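Local atomic coordinates of fibronectin type-III domain-containing protein (Caldanaerobacter subterraneus subsp. tengcongensis, PDB entry 7JGU), a protein that is of uncharacterised function and is represented here by one fibronectin type III domain, in a mutated form, of a much longer chain from a thermophilic bacterium. Residues A[20-25]-A[65-70]; A[24-29]-A[35-40]. All coordinates share one frame; numbering follows the deposited sequence. Where two conformers were deposited one is given.

Contact 1. Residues A[20-25]-A[65-70]; sequences HTLLLT and TKYTFA. Unlike the reference sequence in segment 20-25: Leu23 (reference Arg), Thr25 (reference Arg).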
ATOM      1  N   HIS A  20       0.743   4.538 -15.543  1.00 16.58           N
ATOM      2  CA  HIS A  20       1.035   5.619 -14.614  1.00 16.41           C
ATOM      3  C   HIS A  20       0.346   5.442 -13.271  1.00 15.38           C
ATOM      4  O   HIS A  20       0.396   6.346 -12.434  1.00 16.77           O
ATOM      5  CB  HIS A  20       0.597   6.943 -15.225  1.00 20.85           C
ATOM      6  CG  HIS A  20       1.439   7.364 -16.381  1.00 24.09           C
ATOM      7  ND1 HIS A  20       1.171   6.990 -17.679  1.00 28.28           N
ATOM      8  CD2 HIS A  20       2.579   8.093 -16.429  1.00 25.82           C
ATOM      9  CE1 HIS A  20       2.092   7.498 -18.479  1.00 27.57           C
ATOM     10  NE2 HIS A  20       2.956   8.177 -17.746  1.00 30.42           N
ATOM     11  N   THR A  21      -0.297   4.306 -13.050  1.00 14.30           N
ATOM     12  CA  THR A  21      -1.121   4.110 -11.870  1.00 13.78           C
ATOM     13  C   THR A  21      -0.998   2.662 -11.456  1.00 13.46           C
ATOM     14  O   THR A  21      -0.893   1.772 -12.296  1.00 15.71           O
ATOM     15  CB  THR A  21      -2.604   4.370 -12.208  1.00 16.92           C
ATOM     16  OG1 THR A  21      -2.740   5.586 -12.958  1.00 20.80           O
ATOM     17  CG2 THR A  21      -3.442   4.439 -10.954  1.00 19.39           C
ATOM     18  N   LEU A  22      -1.047   2.434 -10.144  1.00 12.48           N
ATOM     19  CA  LEU A  22      -1.155   1.093  -9.586  1.00 11.98           C
ATOM     20  C   LEU A  22      -2.274   1.081  -8.559  1.00 12.14           C
ATOM     21  O   LEU A  22      -2.502   2.080  -7.869  1.00 14.29           O
ATOM     22  CB  LEU A  22       0.154   0.657  -8.919  1.00 12.68           C
ATOM     23  CG  LEU A  22       1.296   0.380  -9.904  1.00 14.04           C
ATOM     24  CD1 LEU A  22       2.619   0.217  -9.150  1.00 15.68           C
ATOM     25  CD2 LEU A  22       0.994  -0.841 -10.752  1.00 15.52           C
ATOM     26  N   LEU A  23      -2.957  -0.057  -8.454  1.00 11.81           N
ATOM     27  CA  LEU A  23      -4.041  -0.244  -7.499  1.00 11.26           C
ATOM     28  C   LEU A  23      -3.553  -1.144  -6.385  1.00 12.19           C
ATOM     29  O   LEU A  23      -3.199  -2.299  -6.617  1.00 14.80           O
ATOM     30  CB  LEU A  23      -5.252  -0.846  -8.188  1.00 14.12           C
ATOM     31  CG  LEU A  23      -6.415  -1.180  -7.253  1.00 16.48           C
ATOM     32  CD1 LEU A  23      -6.904   0.037  -6.499  1.00 18.23           C
ATOM     33  CD2 LEU A  23      -7.564  -1.761  -8.049  1.00 19.42           C
ATOM     34  N   LEU A  24      -3.474  -0.597  -5.203  1.00 10.47           N
ATOM     35  CA  LEU A  24      -3.123  -1.374  -4.023  1.00 10.45           C
ATOM     36  C   LEU A  24      -4.393  -1.865  -3.348  1.00 10.36           C
ATOM     37  O   LEU A  24      -5.357  -1.119  -3.216  1.00 10.62           O
ATOM     38  CB  LEU A  24      -2.376  -0.477  -3.034  1.00 10.37           C
ATOM     39  CG  LEU A  24      -0.903  -0.227  -3.327  1.00 12.83           C
ATOM     40  CD1 LEU A  24      -0.661   0.268  -4.743  1.00 15.05           C
ATOM     41  CD2 LEU A  24      -0.325   0.736  -2.312  1.00 14.38           C
ATOM     42  N   THR A  25      -4.377  -3.110  -2.893  0.51 10.74           N
ATOM     43  CA  THR A  25      -5.509  -3.632  -2.151  0.51 10.81           C
ATOM     44  C   THR A  25      -5.004  -4.556  -1.058  0.51  8.07           C
ATOM     45  O   THR A  25      -3.898  -5.097  -1.129  0.51  8.38           O
ATOM     46  CB  THR A  25      -6.508  -4.366  -3.042  0.51 13.95           C
ATOM     47  OG1 THR A  25      -7.725  -4.546  -2.312  0.51 16.62           O
ATOM     48  CG2 THR A  25      -5.979  -5.717  -3.433  0.51 13.97           C
ATOM     49  N   THR A  65       8.471   0.833 -14.416  1.00 16.91           N
ATOM     50  CA  THR A  65       9.164   0.947 -13.144  1.00 16.75           C
ATOM     51  C   THR A  65       8.574  -0.053 -12.168  1.00 15.74           C
ATOM     52  O   THR A  65       7.350  -0.231 -12.110  1.00 15.91           O
ATOM     53  CB  THR A  65       9.009   2.386 -12.622  1.00 18.57           C
ATOM     54  OG1 THR A  65       9.527   3.299 -13.607  1.00 20.55           O
ATOM     55  CG2 THR A  65       9.746   2.581 -11.294  1.00 18.45           C
ATOM     56  N   LYS A  66       9.448  -0.709 -11.407  1.00 16.06           N
ATOM     57  CA  LYS A  66       9.044  -1.579 -10.315  1.00 17.23           C
ATOM     58  C   LYS A  66       8.871  -0.724  -9.074  1.00 16.16           C
ATOM     59  O   LYS A  66       9.794  -0.019  -8.652  1.00 19.76           O
ATOM     60  CB  LYS A  66      10.089  -2.663 -10.076  1.00 19.88           C
ATOM     61  CG  LYS A  66       9.710  -3.604  -8.944  1.00 25.15           C
ATOM     62  CD  LYS A  66      10.849  -4.553  -8.622  1.00 34.09           C
ATOM     63  CE  LYS A  66      10.449  -5.550  -7.557  1.00 43.27           C
ATOM     64  NZ  LYS A  66       9.576  -6.626  -8.111  1.00 50.12           N
ATOM     65  N   TYR A  67       7.690  -0.793  -8.482  1.00 14.62           N
ATOM     66  CA  TYR A  67       7.363  -0.057  -7.278  1.00 15.05           C
ATOM     67  C   TYR A  67       7.103  -1.034  -6.151  1.00 14.96           C
ATOM     68  O   TYR A  67       6.393  -2.025  -6.322  1.00 16.21           O
ATOM     69  CB  TYR A  67       6.128   0.816  -7.493  1.00 16.04           C
ATOM     70  CG  TYR A  67       6.409   2.024  -8.344  1.00 15.90           C
ATOM     71  CD1 TYR A  67       7.001   3.154  -7.804  1.00 18.31           C
ATOM     72  CD2 TYR A  67       6.099   2.034  -9.687  1.00 15.54           C
ATOM     73  CE1 TYR A  67       7.262   4.264  -8.577  1.00 19.18           C
ATOM     74  CE2 TYR A  67       6.363   3.139 -10.462  1.00 17.34           C
ATOM     75  CZ  TYR A  67       6.945   4.244  -9.908  1.00 18.79           C
ATOM     76  OH  TYR A  67       7.206   5.341 -10.697  1.00 21.23           O
ATOM     77  N   THR A  68       7.638  -0.714  -4.992  1.00 13.22           N
ATOM     78  CA  THR A  68       7.401  -1.465  -3.774  1.00 12.61           C
ATOM     79  C   THR A  68       6.756  -0.535  -2.773  1.00 11.63           C
ATOM     80  O   THR A  68       7.207   0.606  -2.598  1.00 12.78           O
ATOM     81  CB  THR A  68       8.700  -2.048  -3.225  1.00 14.87           C
ATOM     82  OG1 THR A  68       9.296  -2.898  -4.215  1.00 17.87           O
ATOM     83  CG2 THR A  68       8.436  -2.859  -1.971  1.00 16.25           C
ATOM     84  N   PHE A  69       5.728  -1.040  -2.099  1.00 11.23           N
ATOM     85  CA  PHE A  69       4.976  -0.280  -1.117  1.00 11.10           C
ATOM     86  C   PHE A  69       4.969  -1.002   0.214  1.00 11.17           C
ATOM     87  O   PHE A  69       5.050  -2.217   0.266  1.00 12.17           O
ATOM     88  CB  PHE A  69       3.535  -0.058  -1.581  1.00 11.34           C
ATOM     89  CG  PHE A  69       3.434   0.682  -2.882  1.00 12.84           C
ATOM     90  CD1 PHE A  69       3.459   2.061  -2.899  1.00 14.44           C
ATOM     91  CD2 PHE A  69       3.371   0.005  -4.091  1.00 14.36           C
ATOM     92  CE1 PHE A  69       3.398   2.754  -4.096  1.00 17.47           C
ATOM     93  CE2 PHE A  69       3.310   0.700  -5.285  1.00 15.46           C
ATOM     94  CZ  PHE A  69       3.312   2.065  -5.282  1.00 17.68           C
ATOM     95  N   ALA A  70       4.846  -0.227   1.279  1.00 10.70           N
ATOM     96  CA  ALA A  70       4.711  -0.729   2.639  1.00 10.94           C
ATOM     97  C   ALA A  70       3.379  -0.259   3.196  1.00 10.88           C
ATOM     98  O   ALA A  70       2.945   0.858   2.934  1.00 12.98           O
ATOM     99  CB  ALA A  70       5.852  -0.272   3.530  1.00 12.21           C
TER

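Contact 2. Residues A[24-29]-A[35-40]; sequences LTWSET and YEIYLV. Unlike the reference sequence in segment 24-29: Thr25 (reference Arg).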
ATOM      1  N   LEU A  24      -3.474  -0.597  -5.203  1.00 10.47           N
ATOM      2  CA  LEU A  24      -3.123  -1.374  -4.023  1.00 10.45           C
ATOM      3  C   LEU A  24      -4.393  -1.865  -3.348  1.00 10.36           C
ATOM      4  O   LEU A  24      -5.357  -1.119  -3.216  1.00 10.62           O
ATOM      5  CB  LEU A  24      -2.376  -0.477  -3.034  1.00 10.37           C
ATOM      6  CG  LEU A  24      -0.903  -0.227  -3.327  1.00 12.83           C
ATOM      7  CD1 LEU A  24      -0.661   0.268  -4.743  1.00 15.05           C
ATOM      8  CD2 LEU A  24      -0.325   0.736  -2.312  1.00 14.38           C
ATOM      9  N   THR A  25      -4.377  -3.110  -2.893  0.51 10.74           N
ATOM     10  CA  THR A  25      -5.509  -3.632  -2.151  0.51 10.81           C
ATOM     11  C   THR A  25      -5.004  -4.556  -1.058  0.51  8.07           C
ATOM     12  O   THR A  25      -3.898  -5.097  -1.129  0.51  8.38           O
ATOM     13  CB  THR A  25      -6.508  -4.366  -3.042  0.51 13.95           C
ATOM     14  OG1 THR A  25      -7.725  -4.546  -2.312  0.51 16.62           O
ATOM     15  CG2 THR A  25      -5.979  -5.717  -3.433  0.51 13.97           C
ATOM     16  N   TRP A  26      -5.827  -4.725  -0.034  1.00 10.16           N
ATOM     17  CA  TRP A  26      -5.448  -5.538   1.111  1.00 10.89           C
ATOM     18  C   TRP A  26      -6.716  -6.012   1.807  1.00 12.21           C
ATOM     19  O   TRP A  26      -7.818  -5.531   1.552  1.00 13.52           O
ATOM     20  CB  TRP A  26      -4.530  -4.768   2.084  1.00 11.05           C
ATOM     21  CG  TRP A  26      -5.117  -3.469   2.511  1.00 10.48           C
ATOM     22  CD1 TRP A  26      -5.939  -3.248   3.574  1.00 11.05           C
ATOM     23  CD2 TRP A  26      -4.960  -2.197   1.864  1.00  9.85           C
ATOM     24  NE1 TRP A  26      -6.303  -1.946   3.621  1.00 11.98           N
ATOM     25  CE2 TRP A  26      -5.706  -1.264   2.600  1.00 11.04           C
ATOM     26  CE3 TRP A  26      -4.263  -1.766   0.735  1.00 10.68           C
ATOM     27  CZ2 TRP A  26      -5.794   0.064   2.251  1.00 12.03           C
ATOM     28  CZ3 TRP A  26      -4.337  -0.443   0.400  1.00 11.56           C
ATOM     29  CH2 TRP A  26      -5.109   0.456   1.138  1.00 12.01           C
ATOM     30  N   SER A  27      -6.531  -6.941   2.733  0.66 12.91           N
ATOM     31  CA  SER A  27      -7.681  -7.513   3.415  0.66 14.85           C
ATOM     32  C   SER A  27      -8.157  -6.614   4.553  0.66 11.62           C
ATOM     33  O   SER A  27      -7.405  -5.835   5.125  0.66 12.25           O
ATOM     34  CB  SER A  27      -7.317  -8.875   3.986  0.66 22.04           C
ATOM     35  OG  SER A  27      -6.368  -8.722   5.026  0.66 25.33           O
ATOM     36  N   GLU A  28      -9.429  -6.771   4.902  1.00 12.53           N
ATOM     37  CA  GLU A  28      -9.944  -6.163   6.115  1.00 13.53           C
ATOM     38  C   GLU A  28      -9.141  -6.715   7.282  1.00 12.38           C
ATOM     39  O   GLU A  28      -8.820  -7.896   7.320  1.00 13.49           O
ATOM     40  CB  GLU A  28     -11.414  -6.523   6.266  1.00 16.14           C
ATOM     41  CG  GLU A  28     -12.106  -5.737   7.347  1.00 20.55           C
ATOM     42  CD  GLU A  28     -13.614  -5.902   7.335  1.00 26.78           C
ATOM     43  OE1 GLU A  28     -14.260  -5.328   8.224  1.00 29.22           O
ATOM     44  OE2 GLU A  28     -14.149  -6.597   6.441  1.00 28.74           O
ATOM     45  N   THR A  29      -8.810  -5.855   8.233  1.00 13.31           N
ATOM     46  CA  THR A  29      -7.842  -6.155   9.273  1.00 11.74           C
ATOM     47  C   THR A  29      -8.449  -5.915  10.649  1.00 12.30           C
ATOM     48  O   THR A  29      -8.957  -4.830  10.926  1.00 13.49           O
ATOM     49  CB  THR A  29      -6.609  -5.282   9.057  1.00 13.16           C
ATOM     50  OG1 THR A  29      -6.064  -5.522   7.750  1.00 14.26           O
ATOM     51  CG2 THR A  29      -5.555  -5.545  10.081  1.00 14.37           C
ATOM     52  N   TYR A  35      -5.487   2.730   7.512  1.00 11.19           N
ATOM     53  CA  TYR A  35      -4.290   2.145   6.947  1.00 11.35           C
ATOM     54  C   TYR A  35      -3.427   3.267   6.397  1.00 11.57           C
ATOM     55  O   TYR A  35      -3.948   4.286   5.940  1.00 12.74           O
ATOM     56  CB  TYR A  35      -4.644   1.175   5.816  1.00 11.74           C
ATOM     57  CG  TYR A  35      -5.616   0.107   6.219  1.00 11.59           C
ATOM     58  CD1 TYR A  35      -6.983   0.321   6.136  1.00 11.98           C
ATOM     59  CD2 TYR A  35      -5.179  -1.099   6.717  1.00 11.56           C
ATOM     60  CE1 TYR A  35      -7.895  -0.663   6.530  1.00 12.21           C
ATOM     61  CE2 TYR A  35      -6.080  -2.084   7.106  1.00 11.84           C
ATOM     62  CZ  TYR A  35      -7.430  -1.860   7.015  1.00 12.09           C
ATOM     63  OH  TYR A  35      -8.330  -2.837   7.406  1.00 14.24           O
ATOM     64  N   GLU A  36      -2.117   3.063   6.440  0.55 10.68           N
ATOM     65  CA  GLU A  36      -1.175   4.037   5.916  0.55  9.65           C
ATOM     66  C   GLU A  36      -0.225   3.346   4.956  0.55  9.91           C
ATOM     67  O   GLU A  36       0.272   2.258   5.244  0.55 10.13           O
ATOM     68  CB  GLU A  36      -0.393   4.719   7.039  0.55 13.27           C
ATOM     69  CG  GLU A  36       0.278   6.015   6.635  0.55 13.67           C
ATOM     70  CD  GLU A  36       0.634   6.906   7.802  0.55 16.45           C
ATOM     71  OE1 GLU A  36       0.228   6.619   8.950  0.55 17.22           O
ATOM     72  OE2 GLU A  36       1.332   7.910   7.566  0.55 19.25           O
ATOM     73  N   ILE A  37      -0.006   3.974   3.814  1.00 11.01           N
ATOM     74  CA  ILE A  37       0.797   3.439   2.735  1.00 11.10           C
ATOM     75  C   ILE A  37       2.026   4.299   2.545  1.00 10.43           C
ATOM     76  O   ILE A  37       1.938   5.529   2.510  1.00 11.15           O
ATOM     77  CB  ILE A  37      -0.028   3.463   1.433  1.00 13.65           C
ATOM     78  CG1 ILE A  37      -1.354   2.733   1.610  1.00 17.95           C
ATOM     79  CG2 ILE A  37       0.802   2.946   0.271  1.00 16.04           C
ATOM     80  CD1 ILE A  37      -2.361   3.104   0.530  1.00 19.69           C
ATOM     81  N   TYR A  38       3.146   3.629   2.318  1.00 10.73           N
ATOM     82  CA  TYR A  38       4.434   4.250   2.053  1.00 10.67           C
ATOM     83  C   TYR A  38       5.020   3.677   0.773  1.00 11.97           C
ATOM     84  O   TYR A  38       4.818   2.511   0.450  1.00 12.38           O
ATOM     85  CB  TYR A  38       5.414   3.968   3.190  1.00 12.48           C
ATOM     86  CG  TYR A  38       4.933   4.484   4.524  1.00 13.38           C
ATOM     87  CD1 TYR A  38       4.034   3.751   5.278  1.00 14.73           C
ATOM     88  CD2 TYR A  38       5.372   5.700   5.016  1.00 14.42           C
ATOM     89  CE1 TYR A  38       3.581   4.221   6.489  1.00 18.65           C
ATOM     90  CE2 TYR A  38       4.930   6.181   6.245  1.00 16.65           C
ATOM     91  CZ  TYR A  38       4.033   5.432   6.971  1.00 19.12           C
ATOM     92  OH  TYR A  38       3.589   5.871   8.192  1.00 24.14           O
ATOM     93  N   LEU A  39       5.777   4.507   0.073  1.00 11.67           N
ATOM     94  CA  LEU A  39       6.615   4.078  -1.027  1.00 12.64           C
ATOM     95  C   LEU A  39       7.980   3.694  -0.481  1.00 12.07           C
ATOM     96  O   LEU A  39       8.581   4.438   0.294  1.00 14.16           O
ATOM     97  CB  LEU A  39       6.773   5.238  -2.006  1.00 14.66           C
ATOM     98  CG  LEU A  39       7.703   4.961  -3.176  1.00 17.54           C
ATOM     99  CD1 LEU A  39       7.086   3.927  -4.079  1.00 19.27           C
ATOM    100  CD2 LEU A  39       7.995   6.234  -3.945  1.00 21.84           C
ATOM    101  N   VAL A  40       8.476   2.542  -0.887  1.00 12.21           N
ATOM    102  CA  VAL A  40       9.823   2.113  -0.539  1.00 14.46           C
ATOM    103  C   VAL A  40      10.738   2.679  -1.621  1.00 17.62           C
ATOM    104  O   VAL A  40      10.690   2.250  -2.773  1.00 22.15           O
ATOM    105  CB  VAL A  40       9.909   0.587  -0.442  1.00 16.59           C
ATOM    106  CG1 VAL A  40      11.271   0.168   0.041  1.00 20.29           C
ATOM    107  CG2 VAL A  40       8.825   0.062   0.485  1.00 17.85           C
TER

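Contact 1. Residues A[20-25]-A[65-70]
Leu22 and Leu24 on strand 21-25 face Tyr67 and Phe69 on strand 66-70 across a gap of 10.1 Å between the segment axes, the two strands running the same way with 32° between their directions. No hydrogen bond spans this gap, and apolar side chains fill it. The closer fit is at Leu24, whose CD2 methyl lies 3.8 Å from CG of Phe69. This methyl sits over one face of the phenyl ring, displaced toward the rim, in a CH-pi contact 24° off the ring normal. The other methyl, CD1, comes within 4.0 Å of CE2 of the same ring, the two side chains crossing at about a right angle. CG of Phe69, beside the backbone N (chi1 -59°), carries the ring next to Leu24, and the turn about the CB-CG bond presents a face to the CD2 methyl. The arrangement illustrates how a fibronectin type III beta-sandwich is closed: strand 21-25 belongs to the three-stranded sheet, strand 66-75 to the four-stranded one, and the leucines bridge the core between them. Leu22 instead sends one methyl to two aromatic residues: its CD1 stands in the plane of the Phe69 ring, 4.0 Å from CE2 at the edge, and 3.9 Å from CB of Tyr67. An alanine in place of Phe69 would probably open a gap between the sheets, with the Leu24 methyls missing the surface they rest on and Leu22 losing one of the two aromatic residues its CD1 touches. The Tyr67 ring is approached obliquely by the same Leu22 methyl, while Thr65 CG2 lies over one of its faces, toward the rim. The Tyr67 hydroxyl bonds to the backbone N of Ser62, five residues earlier, the tyrosine corner familiar from this family.

Contact 2. Residues A[24-29]-A[35-40]
Trp26 holds CG in the crowded position between its backbone N and carbonyl carbon (chi1 54°), whereas Tyr35 has CG beside its own N (chi1 -55°), and together these torsions lay the indole edge over the phenol. NE1 stands 3.2 Å above the plane of the Tyr35 ring, over its centre. The pair is an edge-to-face stack, with the indole edge directed at the tyrosine face and the planes inclined at 53°. Further along the indole, CH2 meets CD1 of Ile37 at 3.9 Å. In the fibronectin type III fold a tryptophan at this point, where strand 21-25 gives way to a loop, is a well-known core residue; here it fills the interior between the two sheets, also touching Leu54 and Leu71. Leu24 adds a methyl contact, its CD2 reaching CG2 of Ile37 tip to tip at 3.6 Å. At the far end of the phenol, Thr29 brings CB to the ring edge and donates a weak hydrogen bond from its N to Tyr35 OH (3.2 Å). Thr29 OG1 turns back instead to Ser27 O, 3.0 Å away and tilted above the carbonyl plane, which braces the loop around the tyrosine hydroxyl.

Both contacts start from strand 21-25 and cross the same sandwich core, their centres 10 Å apart, and Leu24 is common to them: its CD2 methyl meets Phe69 in contact 1 and Ile37 in contact 2. On the opposing sheet the two target strands are antiparallel neighbours. Tyr38 N lies 2.8 Å from Ala70 O, and Val40 N 2.9 Å from Thr68 O, both probable hydrogen bonds, which hold the strands together so that Phe69 and Ile37 both touch that methyl. Contact 1 uses Leu22 and Leu24, while contact 2 continues past the strand's end into the loop. They illustrate one core, to which every second residue (Leu22, Leu24, Trp26) contributes, facing side chains of the opposing sheet.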